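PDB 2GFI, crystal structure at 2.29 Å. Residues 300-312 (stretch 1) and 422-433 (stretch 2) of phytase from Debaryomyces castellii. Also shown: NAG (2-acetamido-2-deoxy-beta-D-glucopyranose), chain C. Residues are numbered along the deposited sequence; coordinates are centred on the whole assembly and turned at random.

Stretch 1 300-312: NMTRVIGSTLLNA
Stretch 2, residues 422-433: RVAGTNYVEQCG

How do the two stretches run past each other? The helix reaching Ala312 and the short helix 428-432 lie nearly antiparallel, at 157°, with axes 9.9 Å apart. Val304 CA sits 5.2 Å from Thr426 CA, and Ser307 CA 5.6 Å from Val423 CA. Before the short helix, a type II turn spans Val423 to Thr426, with Gly425 at positive phi (72/14).

What fills the centre? Val304 (p) points toward stretch 2, its CG2 3.3 Å from Gln431 NE2 and its CG1 4.2 Å from Cys432 SG. Met301, m at all three chi angles, starts sideways but curls in, bringing CE 4.0 Å from Cys432 SG.

Why do two arginines meet? Arg303 (t, t, m) extends so that its NH1 donates a weak 3.3 Å bond to Arg422 O. Arg422 (m, m, m) folds back, and the guanidiniums lie face to face, Arg303 NH2 3.4 Å from Arg422 NH1: like charges, not bonded. Arg422 NE and NH2 are satisfied elsewhere in the structure.

How does the sugar tie in? Asn311 (m) carries NAG through ND2–C1, 1.5 Å. Thr426 (p) donates from OG1 to Val423 O at 2.5 Å and accepts there from NAG N2 at 3.0 Å, so one hydroxyl links turn and glycan.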

# COMPACT_ATOMS: atom_id res chain seq x y z
N ASN A 300 24.90 -4.55 34.32
CA ASN A 300 25.41 -3.40 35.07
C ASN A 300 26.59 -2.68 34.39
O ASN A 300 26.86 -1.51 34.70
CB ASN A 300 25.71 -3.77 36.56
CG ASN A 300 26.78 -4.90 36.76
OD1 ASN A 300 27.49 -5.31 35.82
ND2 ASN A 300 26.88 -5.41 38.01
N MET A 301 27.25 -3.34 33.45
CA MET A 301 28.44 -2.76 32.85
C MET A 301 28.21 -1.90 31.63
O MET A 301 29.09 -1.15 31.24
CB MET A 301 29.49 -3.84 32.56
CG MET A 301 30.25 -4.31 33.80
SD MET A 301 30.99 -2.92 34.74
CE MET A 301 32.23 -2.40 33.57
N THR A 302 27.02 -1.97 31.04
CA THR A 302 26.78 -1.32 29.75
C THR A 302 26.63 0.18 29.84
O THR A 302 26.98 0.89 28.89
CB THR A 302 25.56 -1.91 29.04
OG1 THR A 302 24.39 -1.71 29.87
CG2 THR A 302 25.73 -3.43 28.84
N ARG A 303 26.12 0.68 30.96
CA ARG A 303 26.04 2.10 31.07
C ARG A 303 27.43 2.73 31.03
O ARG A 303 27.59 3.77 30.35
CB ARG A 303 25.32 2.59 32.29
CG ARG A 303 25.19 4.09 32.13
CD ARG A 303 24.31 4.75 33.05
NE ARG A 303 23.02 4.13 33.20
CZ ARG A 303 21.96 4.78 33.65
NH1 ARG A 303 22.07 6.08 33.94
NH2 ARG A 303 20.79 4.15 33.81
N VAL A 304 28.41 2.14 31.73
CA VAL A 304 29.77 2.71 31.70
C VAL A 304 30.35 2.64 30.29
O VAL A 304 30.91 3.63 29.81
CB VAL A 304 30.78 2.11 32.73
CG1 VAL A 304 31.05 0.64 32.47
CG2 VAL A 304 32.11 2.88 32.67
N ILE A 305 30.21 1.49 29.63
CA ILE A 305 30.68 1.31 28.25
C ILE A 305 29.95 2.24 27.28
O ILE A 305 30.58 2.95 26.53
CB ILE A 305 30.54 -0.15 27.78
CG1 ILE A 305 31.34 -1.10 28.65
CG2 ILE A 305 30.99 -0.28 26.32
CD1 ILE A 305 30.89 -2.55 28.51
N GLY A 306 28.61 2.25 27.31
CA GLY A 306 27.82 3.12 26.44
C GLY A 306 28.13 4.60 26.58
O GLY A 306 28.02 5.35 25.61
N SER A 307 28.50 5.01 27.79
CA SER A 307 28.75 6.41 28.12
C SER A 307 29.96 6.98 27.42
O SER A 307 30.11 8.21 27.36
CB SER A 307 28.94 6.60 29.63
OG SER A 307 27.75 6.30 30.32
N THR A 308 30.83 6.12 26.91
CA THR A 308 32.00 6.59 26.20
C THR A 308 31.58 7.29 24.93
O THR A 308 32.00 8.44 24.70
CB THR A 308 33.06 5.47 25.93
OG1 THR A 308 32.47 4.41 25.16
CG2 THR A 308 33.46 4.79 27.22
N LEU A 309 30.73 6.62 24.13
CA LEU A 309 30.19 7.25 22.92
C LEU A 309 29.19 8.34 23.24
O LEU A 309 29.08 9.27 22.48
CB LEU A 309 29.58 6.23 21.93
CG LEU A 309 30.56 5.29 21.23
CD1 LEU A 309 29.83 4.28 20.35
CD2 LEU A 309 31.65 6.06 20.43
N LEU A 310 28.46 8.23 24.34
CA LEU A 310 27.51 9.29 24.71
C LEU A 310 28.25 10.59 25.02
O LEU A 310 27.85 11.66 24.54
CB LEU A 310 26.62 8.87 25.87
CG LEU A 310 25.47 9.82 26.22
CD1 LEU A 310 24.55 9.92 25.05
CD2 LEU A 310 24.77 9.37 27.48
N ASN A 311 29.34 10.49 25.80
CA ASN A 311 30.25 11.63 26.11
C ASN A 311 30.88 12.26 24.88
O ASN A 311 30.85 13.48 24.71
CB ASN A 311 31.39 11.17 27.02
CG ASN A 311 30.99 11.11 28.48
OD1 ASN A 311 29.92 11.59 28.86
ND2 ASN A 311 31.88 10.52 29.32
N ALA A 312 31.41 11.42 24.01
CA ALA A 312 32.08 11.84 22.78
C ALA A 312 31.13 12.59 21.88
O ALA A 312 31.44 13.71 21.40
CB ALA A 312 32.65 10.62 22.05
N ARG A 422 23.08 10.76 32.85
CA ARG A 422 23.26 9.43 32.29
C ARG A 422 24.63 8.89 32.61
O ARG A 422 24.78 7.72 32.95
CB ARG A 422 23.05 9.43 30.76
CG ARG A 422 21.61 9.69 30.28
CD ARG A 422 20.59 8.78 30.89
NE ARG A 422 20.82 7.42 30.48
CZ ARG A 422 20.17 6.36 30.98
NH1 ARG A 422 19.26 6.54 31.92
NH2 ARG A 422 20.44 5.13 30.55
N VAL A 423 25.65 9.73 32.51
CA VAL A 423 27.04 9.26 32.67
C VAL A 423 27.56 9.41 34.09
O VAL A 423 28.67 8.97 34.39
CB VAL A 423 27.99 9.94 31.66
CG1 VAL A 423 27.44 9.79 30.23
CG2 VAL A 423 28.26 11.42 32.05
N ALA A 424 26.76 10.03 34.96
CA ALA A 424 27.17 10.27 36.35
C ALA A 424 27.73 9.01 36.98
O ALA A 424 27.14 7.92 36.86
CB ALA A 424 26.01 10.78 37.20
N GLY A 425 28.88 9.15 37.64
CA GLY A 425 29.48 8.05 38.41
C GLY A 425 30.07 6.97 37.53
O GLY A 425 30.37 5.88 38.01
N THR A 426 30.23 7.26 36.24
CA THR A 426 30.89 6.29 35.37
C THR A 426 32.36 6.64 35.20
O THR A 426 32.75 7.80 35.21
CB THR A 426 30.22 6.15 33.96
OG1 THR A 426 30.23 7.42 33.29
CG2 THR A 426 28.75 5.76 34.08
N ASN A 427 33.14 5.59 35.01
CA ASN A 427 34.56 5.71 34.87
C ASN A 427 34.98 4.48 34.14
O ASN A 427 35.01 3.39 34.70
CB ASN A 427 35.24 5.76 36.25
CG ASN A 427 36.76 5.85 36.17
OD1 ASN A 427 37.37 5.63 35.10
ND2 ASN A 427 37.39 6.17 37.31
N TYR A 428 35.33 4.67 32.87
CA TYR A 428 35.71 3.56 32.04
C TYR A 428 36.91 2.78 32.57
O TYR A 428 36.81 1.56 32.76
CB TYR A 428 36.00 4.05 30.63
CG TYR A 428 36.20 2.92 29.66
CD1 TYR A 428 35.11 2.28 29.07
CD2 TYR A 428 37.49 2.48 29.34
CE1 TYR A 428 35.29 1.23 28.17
CE2 TYR A 428 37.69 1.44 28.45
CZ TYR A 428 36.58 0.82 27.86
OH TYR A 428 36.77 -0.21 26.96
N VAL A 429 38.03 3.48 32.80
CA VAL A 429 39.29 2.86 33.22
C VAL A 429 39.04 2.02 34.47
O VAL A 429 39.31 0.82 34.49
CB VAL A 429 40.42 3.91 33.44
CG1 VAL A 429 41.63 3.30 34.14
CG2 VAL A 429 40.82 4.53 32.11
N GLU A 430 38.44 2.64 35.48
CA GLU A 430 38.27 1.93 36.74
C GLU A 430 37.19 0.85 36.70
O GLU A 430 37.41 -0.26 37.20
CB GLU A 430 38.09 2.91 37.92
CG GLU A 430 39.40 3.61 38.29
CD GLU A 430 40.54 2.64 38.64
OE1 GLU A 430 40.46 1.94 39.69
OE2 GLU A 430 41.54 2.56 37.86
N GLN A 431 36.05 1.13 36.08
CA GLN A 431 34.99 0.12 36.05
C GLN A 431 35.32 -1.04 35.12
O GLN A 431 35.01 -2.18 35.42
CB GLN A 431 33.65 0.75 35.73
CG GLN A 431 33.06 1.55 36.87
CD GLN A 431 31.90 2.38 36.40
OE1 GLN A 431 30.74 1.94 36.44
NE2 GLN A 431 32.20 3.55 35.89
N CYS A 432 35.99 -0.73 34.02
CA CYS A 432 36.36 -1.72 33.03
C CYS A 432 37.65 -2.46 33.31
O CYS A 432 37.84 -3.56 32.79
CB CYS A 432 36.43 -1.07 31.65
SG CYS A 432 34.78 -0.60 31.09
N GLY A 433 38.53 -1.87 34.13
CA GLY A 433 39.83 -2.48 34.45
C GLY A 433 40.76 -2.39 33.26
O GLY A 433 41.50 -3.32 32.98
C1 NAG C . 31.75 10.82 30.74
C2 NAG C . 32.68 9.80 31.45
C3 NAG C . 32.87 10.13 32.94
C4 NAG C . 33.29 11.60 33.14
C5 NAG C . 32.21 12.44 32.43
C6 NAG C . 32.43 13.93 32.52
C7 NAG C . 32.77 7.54 30.43
C8 NAG C . 32.44 6.10 30.72
N2 NAG C . 32.20 8.43 31.26
O3 NAG C . 33.82 9.24 33.47
O4 NAG C . 33.52 11.99 34.51
O5 NAG C . 32.18 12.12 31.04
O6 NAG C . 31.45 14.50 31.69
O7 NAG C . 33.52 7.81 29.48
O HOH W 1 28.36 0.86 34.18